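Local structure of polyphosphate kinase (Porphyromonas gingivalis, 2O8R) at residues A[165-170]-A[225-230]; A[554-559]-A[574-579]; A[564-569]-A[584-589]. The protein probably catalyses the reversible transfer of the terminal phosphate of ATP onto a long polyphosphate chain, with magnesium as cofactor. The protein carries 3 engineered substitutions. All blocks are in the same frame, centred on the assembly; numbering follows the deposited sequence.

Contact 1 of 3, residues A[165-170]-A[225-230]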
# COMPACT_ATOMS: atom_id res chain seq x y z
N ALA A 165 25.12 -2.21 -16.74
CA ALA A 165 25.62 -2.16 -18.11
C ALA A 165 26.75 -3.16 -18.23
O ALA A 165 27.72 -3.11 -17.47
CB ALA A 165 26.09 -0.78 -18.44
N VAL A 166 26.60 -4.09 -19.16
CA VAL A 166 27.55 -5.18 -19.39
C VAL A 166 28.30 -4.98 -20.71
O VAL A 166 27.69 -4.68 -21.73
CB VAL A 166 26.81 -6.55 -19.51
CG1 VAL A 166 27.79 -7.67 -19.76
CG2 VAL A 166 25.99 -6.84 -18.27
N ARG A 167 29.62 -5.15 -20.68
CA ARG A 167 30.44 -5.14 -21.89
C ARG A 167 30.70 -6.57 -22.36
O ARG A 167 31.12 -7.42 -21.58
CB ARG A 167 31.77 -4.46 -21.61
CG ARG A 167 32.75 -4.52 -22.75
CD ARG A 167 33.86 -3.51 -22.56
NE ARG A 167 34.87 -3.98 -21.62
CZ ARG A 167 35.89 -3.24 -21.20
NH1 ARG A 167 36.03 -1.99 -21.64
NH2 ARG A 167 36.77 -3.75 -20.34
N LEU A 168 30.46 -6.82 -23.64
CA LEU A 168 30.60 -8.17 -24.20
C LEU A 168 31.56 -8.28 -25.39
O LEU A 168 31.55 -7.43 -26.28
CB LEU A 168 29.23 -8.69 -24.61
CG LEU A 168 28.17 -8.70 -23.51
CD1 LEU A 168 26.78 -8.61 -24.11
CD2 LEU A 168 28.32 -9.93 -22.62
N LYS A 169 32.37 -9.34 -25.40
CA LYS A 169 33.18 -9.70 -26.57
C LYS A 169 32.77 -11.10 -27.01
O LYS A 169 32.66 -12.00 -26.19
CB LYS A 169 34.66 -9.66 -26.24
CG LYS A 169 35.55 -9.53 -27.47
CD LYS A 169 36.96 -9.98 -27.14
CE LYS A 169 37.64 -10.58 -28.35
NZ LYS A 169 38.66 -11.61 -27.96
N GLU A 170 32.56 -11.27 -28.31
CA GLU A 170 31.82 -12.42 -28.86
C GLU A 170 32.67 -13.67 -29.10
O GLU A 170 33.36 -14.14 -28.21
CB GLU A 170 31.13 -11.98 -30.14
CG GLU A 170 29.78 -12.62 -30.38
CD GLU A 170 29.06 -11.98 -31.54
OE1 GLU A 170 28.17 -12.63 -32.11
OE2 GLU A 170 29.40 -10.82 -31.88
N GLU A 225 31.91 -13.66 -24.20
CA GLU A 225 32.81 -13.60 -23.06
C GLU A 225 32.46 -12.32 -22.31
O GLU A 225 32.70 -11.22 -22.81
CB GLU A 225 34.26 -13.59 -23.55
CG GLU A 225 35.25 -14.28 -22.63
CD GLU A 225 35.03 -15.78 -22.56
OE1 GLU A 225 35.16 -16.36 -21.46
OE2 GLU A 225 34.71 -16.38 -23.61
N VAL A 226 31.87 -12.46 -21.13
CA VAL A 226 31.41 -11.31 -20.34
C VAL A 226 32.61 -10.56 -19.77
O VAL A 226 33.29 -11.06 -18.88
CB VAL A 226 30.50 -11.74 -19.18
CG1 VAL A 226 29.92 -10.53 -18.51
CG2 VAL A 226 29.39 -12.68 -19.65
N MSE A 227 32.85 -9.36 -20.28
CA MSE A 227 34.08 -8.62 -19.96
C MSE A 227 34.04 -7.91 -18.63
O MSE A 227 34.97 -8.00 -17.84
CB MSE A 227 34.45 -7.66 -21.09
CG MSE A 227 34.56 -8.36 -22.43
SE MSE A 227 36.11 -9.55 -22.64
CE MSE A 227 35.80 -11.01 -21.37
N ASP A 228 32.95 -7.20 -18.39
CA ASP A 228 32.78 -6.45 -17.18
C ASP A 228 31.32 -6.03 -17.13
O ASP A 228 30.63 -6.02 -18.15
CB ASP A 228 33.69 -5.22 -17.19
CG ASP A 228 34.18 -4.83 -15.80
OD1 ASP A 228 33.46 -5.05 -14.80
OD2 ASP A 228 35.30 -4.28 -15.71
N SER A 229 30.85 -5.71 -15.93
CA SER A 229 29.59 -5.01 -15.78
C SER A 229 29.79 -3.89 -14.78
O SER A 229 30.72 -3.93 -13.96
CB SER A 229 28.47 -5.97 -15.36
OG SER A 229 28.67 -6.47 -14.06
N TYR A 230 28.93 -2.88 -14.87
CA TYR A 230 29.01 -1.70 -14.02
C TYR A 230 27.60 -1.25 -13.66
O TYR A 230 26.70 -1.23 -14.52
CB TYR A 230 29.72 -0.57 -14.75
CG TYR A 230 30.86 -1.00 -15.65
CD1 TYR A 230 32.18 -0.98 -15.21
CD2 TYR A 230 30.61 -1.41 -16.97
CE1 TYR A 230 33.21 -1.36 -16.03
CE2 TYR A 230 31.64 -1.80 -17.80
CZ TYR A 230 32.94 -1.77 -17.33
OH TYR A 230 33.98 -2.16 -18.15
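Ala165 and Tyr230 pair through two backbone hydrogen bonds, Ala165 N to Tyr230 O and Tyr230 N to Ala165 O, each 2.9 Å long. At the other end Lys169 and Glu225 are doubly bonded in the same way, Glu225 N reaching Lys169 O at 2.7 Å. The two strand axes run antiparallel, 167° apart. Between these ends the register slips by one residue: Arg167 N donates to Asp228 O, while Arg167 O receives Met227 N. Met227, near-helical in its backbone, and Asp228, extended, thus stand together opposite Arg167.

Apolar contacts lie on the face carrying Val166, Leu168, Val226 and Ser229. Val166 CG1 meets Val226 CG1 at 3.8 Å, and Leu168 CD2 lies alongside Val226 CG2. Leu217 of the helix 217-220 covers this face.

On the other face the Arg167 guanidinium has neighbours on two sides. Tyr230 OH sits 3.7 Å above the centre of one of its faces, with ring and guanidinium planes 89° apart, while Met227 CB lies in its plane, 3.7 Å from Arg167 NE. Arg167 also makes a cation-pi contact with Tyr177. SE of Met227, a selenomethionine, turns instead to Lys169 CB, at 3.9 Å.

The slipped register, with a near-helical first and an extended second residue, identifies a classic beta bulge, here between neighbouring antiparallel strands of the mixed sheet in the middle domain of polyphosphate kinase 1.

Contact 2 of 3, residues A[554-559]-A[574-579]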
# COMPACT_ATOMS: atom_id res chain seq x y z
N GLN A 554 15.96 41.60 9.86
CA GLN A 554 15.46 42.04 11.15
C GLN A 554 16.26 41.42 12.30
O GLN A 554 16.57 42.08 13.29
CB GLN A 554 13.97 41.70 11.29
CG GLN A 554 13.17 42.10 10.06
CD GLN A 554 11.67 41.91 10.21
OE1 GLN A 554 11.16 41.70 11.31
NE2 GLN A 554 10.95 42.01 9.10
N LEU A 555 16.60 40.14 12.15
CA LEU A 555 17.35 39.43 13.17
C LEU A 555 18.73 40.04 13.31
O LEU A 555 19.19 40.28 14.43
CB LEU A 555 17.43 37.95 12.85
CG LEU A 555 16.11 37.19 12.85
CD1 LEU A 555 16.31 35.79 12.28
CD2 LEU A 555 15.49 37.14 14.24
N TYR A 556 19.37 40.28 12.17
CA TYR A 556 20.67 40.96 12.13
C TYR A 556 20.61 42.32 12.81
O TYR A 556 21.51 42.68 13.58
CB TYR A 556 21.10 41.17 10.69
CG TYR A 556 21.67 39.96 9.98
CD1 TYR A 556 22.57 39.11 10.62
CD2 TYR A 556 21.34 39.69 8.65
CE1 TYR A 556 23.11 38.01 9.96
CE2 TYR A 556 21.88 38.60 7.98
CZ TYR A 556 22.76 37.77 8.64
OH TYR A 556 23.27 36.70 7.98
N ARG A 557 19.55 43.08 12.52
CA ARG A 557 19.35 44.36 13.18
C ARG A 557 19.11 44.21 14.68
O ARG A 557 19.55 45.05 15.46
CB ARG A 557 18.21 45.14 12.54
CG ARG A 557 18.49 45.68 11.14
CD ARG A 557 17.23 46.29 10.53
NE ARG A 557 16.36 46.82 11.58
CZ ARG A 557 15.10 46.45 11.79
NH1 ARG A 557 14.50 45.56 11.01
NH2 ARG A 557 14.42 47.00 12.79
N ALA A 558 18.42 43.15 15.08
CA ALA A 558 18.20 42.89 16.50
C ALA A 558 19.53 42.60 17.18
O ALA A 558 19.81 43.12 18.25
CB ALA A 558 17.22 41.76 16.71
N SER A 559 20.35 41.78 16.53
CA SER A 559 21.69 41.48 17.03
C SER A 559 22.51 42.75 17.20
O SER A 559 22.99 43.05 18.30
CB SER A 559 22.41 40.52 16.08
OG SER A 559 23.70 40.18 16.56
N CYS A 574 20.12 30.52 6.31
CA CYS A 574 20.83 31.47 5.44
C CYS A 574 21.38 32.64 6.21
O CYS A 574 22.08 33.47 5.64
CB CYS A 574 19.91 32.01 4.35
SG CYS A 574 19.33 30.78 3.19
N LEU A 575 21.04 32.72 7.48
CA LEU A 575 21.66 33.67 8.37
C LEU A 575 23.06 33.16 8.65
O LEU A 575 23.22 32.00 8.99
CB LEU A 575 20.86 33.79 9.66
CG LEU A 575 21.29 34.81 10.70
CD1 LEU A 575 20.07 35.39 11.40
CD2 LEU A 575 22.24 34.20 11.72
N VAL A 576 24.05 34.02 8.49
CA VAL A 576 25.44 33.62 8.70
C VAL A 576 25.97 34.07 10.05
O VAL A 576 26.02 35.26 10.36
CB VAL A 576 26.35 33.96 7.47
CG1 VAL A 576 25.83 35.13 6.72
CG2 VAL A 576 27.82 34.10 7.85
N PRO A 577 26.36 33.09 10.89
CA PRO A 577 26.76 33.36 12.26
C PRO A 577 28.20 33.83 12.34
O PRO A 577 28.93 33.78 11.34
CB PRO A 577 26.60 32.01 12.94
CG PRO A 577 26.89 31.03 11.86
CD PRO A 577 26.44 31.65 10.56
N ASP A 578 28.60 34.26 13.54
CA ASP A 578 29.98 34.68 13.83
C ASP A 578 30.41 35.82 12.93
O ASP A 578 31.51 35.81 12.38
CB ASP A 578 30.94 33.50 13.69
CG ASP A 578 30.54 32.30 14.53
OD1 ASP A 578 29.82 32.49 15.54
OD2 ASP A 578 30.96 31.18 14.18
N MSE A 579 29.54 36.80 12.79
CA MSE A 579 29.80 37.97 11.98
C MSE A 579 29.47 39.17 12.82
O MSE A 579 28.75 39.04 13.80
CB MSE A 579 28.89 37.95 10.76
CG MSE A 579 29.05 36.72 9.92
SE MSE A 579 30.46 36.83 8.59
CE MSE A 579 32.05 36.29 9.60
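Leu575 fills the apolar centre, its side chain touching both Leu555 and Tyr556, consecutive residues of the helix 549-560. Its CD1 meets Leu555 CD1 at 3.9 Å, the two leucines crossing at about a right angle. The same CD1 stands 4.3 Å above one face of the Tyr556 ring, displaced toward the rim. A chi1 of -176° sets CG of Leu575 anti to its backbone N, 3.8 Å from Tyr556 CE1. Leu555 reaches Met539 and Leu541 of the strand 538-543, so the same cluster continues down onto the sheet.

Farther out, the phenol ends at the backbone of the 574-579 loop. Val576 N donates to Tyr556 OH over 2.8 Å, and the N-H...O angle of 170° makes the bond nearly straight; the nitrogen approaches at the edge of the ring, near its plane. Val576 CG1 lies beside the same oxygen. A weak hydrogen bond to Pro9 O and a near-parallel meeting with the Tyr8 ring bring the N-terminal residues to this tyrosine.

The helix is the connector of a beta-alpha-beta unit between the parallel strands 538-543 and 564-569, and the loop leading on to strand 585-589 packs against it, as expected of the alpha/beta core of a phospholipase D-like domain.

Contact 3 of 3, residues A[564-569]-A[584-589]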
# COMPACT_ATOMS: atom_id res chain seq x y z
N GLU A 564 20.10 39.51 22.08
CA GLU A 564 20.70 38.18 22.01
C GLU A 564 19.74 37.13 21.43
O GLU A 564 18.57 37.06 21.81
CB GLU A 564 21.10 37.71 23.40
CG GLU A 564 22.31 38.38 23.99
CD GLU A 564 22.85 37.60 25.17
OE1 GLU A 564 22.17 36.66 25.65
OE2 GLU A 564 23.97 37.94 25.62
N ILE A 565 20.26 36.31 20.51
CA ILE A 565 19.42 35.35 19.81
C ILE A 565 19.98 33.91 19.79
O ILE A 565 21.11 33.67 19.33
CB ILE A 565 19.13 35.81 18.35
CG1 ILE A 565 18.80 37.30 18.29
CG2 ILE A 565 17.99 34.99 17.76
CD1 ILE A 565 18.67 37.86 16.88
N ASP A 566 19.17 32.96 20.28
CA ASP A 566 19.43 31.54 20.06
C ASP A 566 18.52 30.96 18.98
O ASP A 566 17.29 30.93 19.14
CB ASP A 566 19.23 30.76 21.35
CG ASP A 566 20.51 30.54 22.11
OD1 ASP A 566 21.50 30.07 21.51
OD2 ASP A 566 20.52 30.84 23.32
N LEU A 567 19.12 30.51 17.89
CA LEU A 567 18.42 29.84 16.82
C LEU A 567 18.70 28.36 16.89
O LEU A 567 19.86 27.95 16.95
CB LEU A 567 18.90 30.33 15.46
CG LEU A 567 18.43 31.71 15.02
CD1 LEU A 567 19.17 32.14 13.76
CD2 LEU A 567 16.94 31.71 14.76
N ILE A 568 17.65 27.55 16.90
CA ILE A 568 17.77 26.10 16.76
C ILE A 568 17.12 25.71 15.42
O ILE A 568 15.89 25.57 15.32
CB ILE A 568 17.16 25.37 17.96
CG1 ILE A 568 17.79 25.86 19.27
CG2 ILE A 568 17.35 23.88 17.84
CD1 ILE A 568 17.20 25.24 20.53
N VAL A 569 17.95 25.59 14.39
CA VAL A 569 17.50 25.31 13.02
C VAL A 569 18.17 24.07 12.44
O VAL A 569 19.39 24.07 12.28
CB VAL A 569 17.80 26.47 12.09
CG1 VAL A 569 17.40 26.13 10.66
CG2 VAL A 569 17.07 27.70 12.55
N ASN A 584 25.56 38.85 18.23
CA ASN A 584 24.77 38.37 19.36
C ASN A 584 23.88 37.16 19.06
O ASN A 584 22.98 36.86 19.84
CB ASN A 584 23.90 39.50 19.89
CG ASN A 584 24.71 40.55 20.58
OD1 ASN A 584 25.66 40.24 21.28
ND2 ASN A 584 24.34 41.81 20.38
N ILE A 585 24.15 36.48 17.95
CA ILE A 585 23.37 35.31 17.56
C ILE A 585 24.17 34.02 17.70
O ILE A 585 25.33 33.95 17.28
CB ILE A 585 22.82 35.44 16.12
CG1 ILE A 585 22.22 36.84 15.92
CG2 ILE A 585 21.76 34.36 15.85
CD1 ILE A 585 21.53 37.07 14.60
N ARG A 586 23.56 33.01 18.32
CA ARG A 586 24.10 31.64 18.33
C ARG A 586 23.19 30.71 17.53
O ARG A 586 21.98 30.70 17.72
CB ARG A 586 24.25 31.09 19.76
CG ARG A 586 25.39 31.69 20.53
CD ARG A 586 25.84 30.83 21.71
NE ARG A 586 24.75 30.24 22.49
CZ ARG A 586 23.95 30.89 23.35
NH1 ARG A 586 24.05 32.20 23.54
NH2 ARG A 586 23.02 30.20 24.00
N VAL A 587 23.79 29.94 16.63
CA VAL A 587 23.03 29.05 15.77
C VAL A 587 23.32 27.59 16.08
O VAL A 587 24.45 27.10 15.93
CB VAL A 587 23.33 29.33 14.29
CG1 VAL A 587 22.64 28.31 13.40
CG2 VAL A 587 22.90 30.74 13.93
N THR A 588 22.28 26.90 16.52
CA THR A 588 22.40 25.49 16.84
C THR A 588 21.59 24.65 15.88
O THR A 588 20.40 24.88 15.67
CB THR A 588 21.95 25.23 18.28
OG1 THR A 588 22.76 26.02 19.16
CG2 THR A 588 22.08 23.75 18.64
N ARG A 589 22.26 23.69 15.25
CA ARG A 589 21.57 22.65 14.53
C ARG A 589 21.57 21.37 15.36
O ARG A 589 22.63 20.83 15.70
CB ARG A 589 22.26 22.39 13.21
CG ARG A 589 21.87 21.12 12.53
CD ARG A 589 22.67 20.96 11.27
NE ARG A 589 22.18 21.89 10.27
CZ ARG A 589 22.92 22.41 9.30
NH1 ARG A 589 24.21 22.12 9.21
NH2 ARG A 589 22.36 23.25 8.43
O HOH W 1 21.70 28.39 19.34
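Strands 564-569 and 585-589 are adjacent parallel strands in the central sheet of the second C-terminal domain, which belongs to the phospholipase D-like clan. Their axes approach to 4.6 Å and differ in direction by 20°. The backbone ladder has the alternating pattern of parallel pairing: Ile565 N donates to Asn584 O, Ile565 O receives Arg586 N, Leu567 N donates to Arg586 O, Leu567 O receives Thr588 N, and Val569 N donates to Thr588 O.

One face is apolar. Ile565 and Ile585 run alongside each other in the same direction, Ile565 CD1 lying 3.7 Å from Ile585 CD1. Leu567 CD1 is 4.0 Å from both Ile585 CG2 and Val587 CG2. Leu575 and Pro577 from the intervening loop cover this side.

The opposite face is polar at its Asp566-Arg586 pair. Arg586 NH2 makes a salt bridge to Asp566 OD2 at 2.7 Å, yet the carboxylate and guanidinium planes are 82° apart and OD1 lies over a guanidinium face. The charges therefore meet crosswise, not as a coplanar bidentate pair. Tyr538 OH gives OD2 a second partner. Beyond the ladder, Arg589 NE bonds to Arg570 O, NH2 to Gly571 O and NH1 to Asn665 OD1; Arg570 is a predicted ATP-binding residue, so this end of the sheet probably borders the nucleotide site.

Water 1 bridges the strands on the polar face, hydrogen-bonded to Asp566 OD1 and Leu567 O. It also lies 2.6 Å from Thr588 OG1, a hydroxyl that bonds to Lys668 NZ as well.

Overall arrangement
Contacts 2 and 3 are parts of one layered unit: their centres are 9 Å apart and their segments alternate along the chain, helix, strand, loop, strand. They touch directly, Ser559 O probably being hydrogen-bonded to Asn584 ND2 at 2.8 Å and Leu575 CD1 packing on Ile585 CD1 at 3.9 Å. Contact 1 belongs to a different domain, with its centre 57 Å from that of contact 2 and 55 Å from that of contact 3. Contact 3 comes closest to the predicted ATP site: the Arg589 side chain is about 5 Å from that of Arg570 and about 11 Å from that of Asn48. Contacts 1 and 2 lie away from the predicted sites.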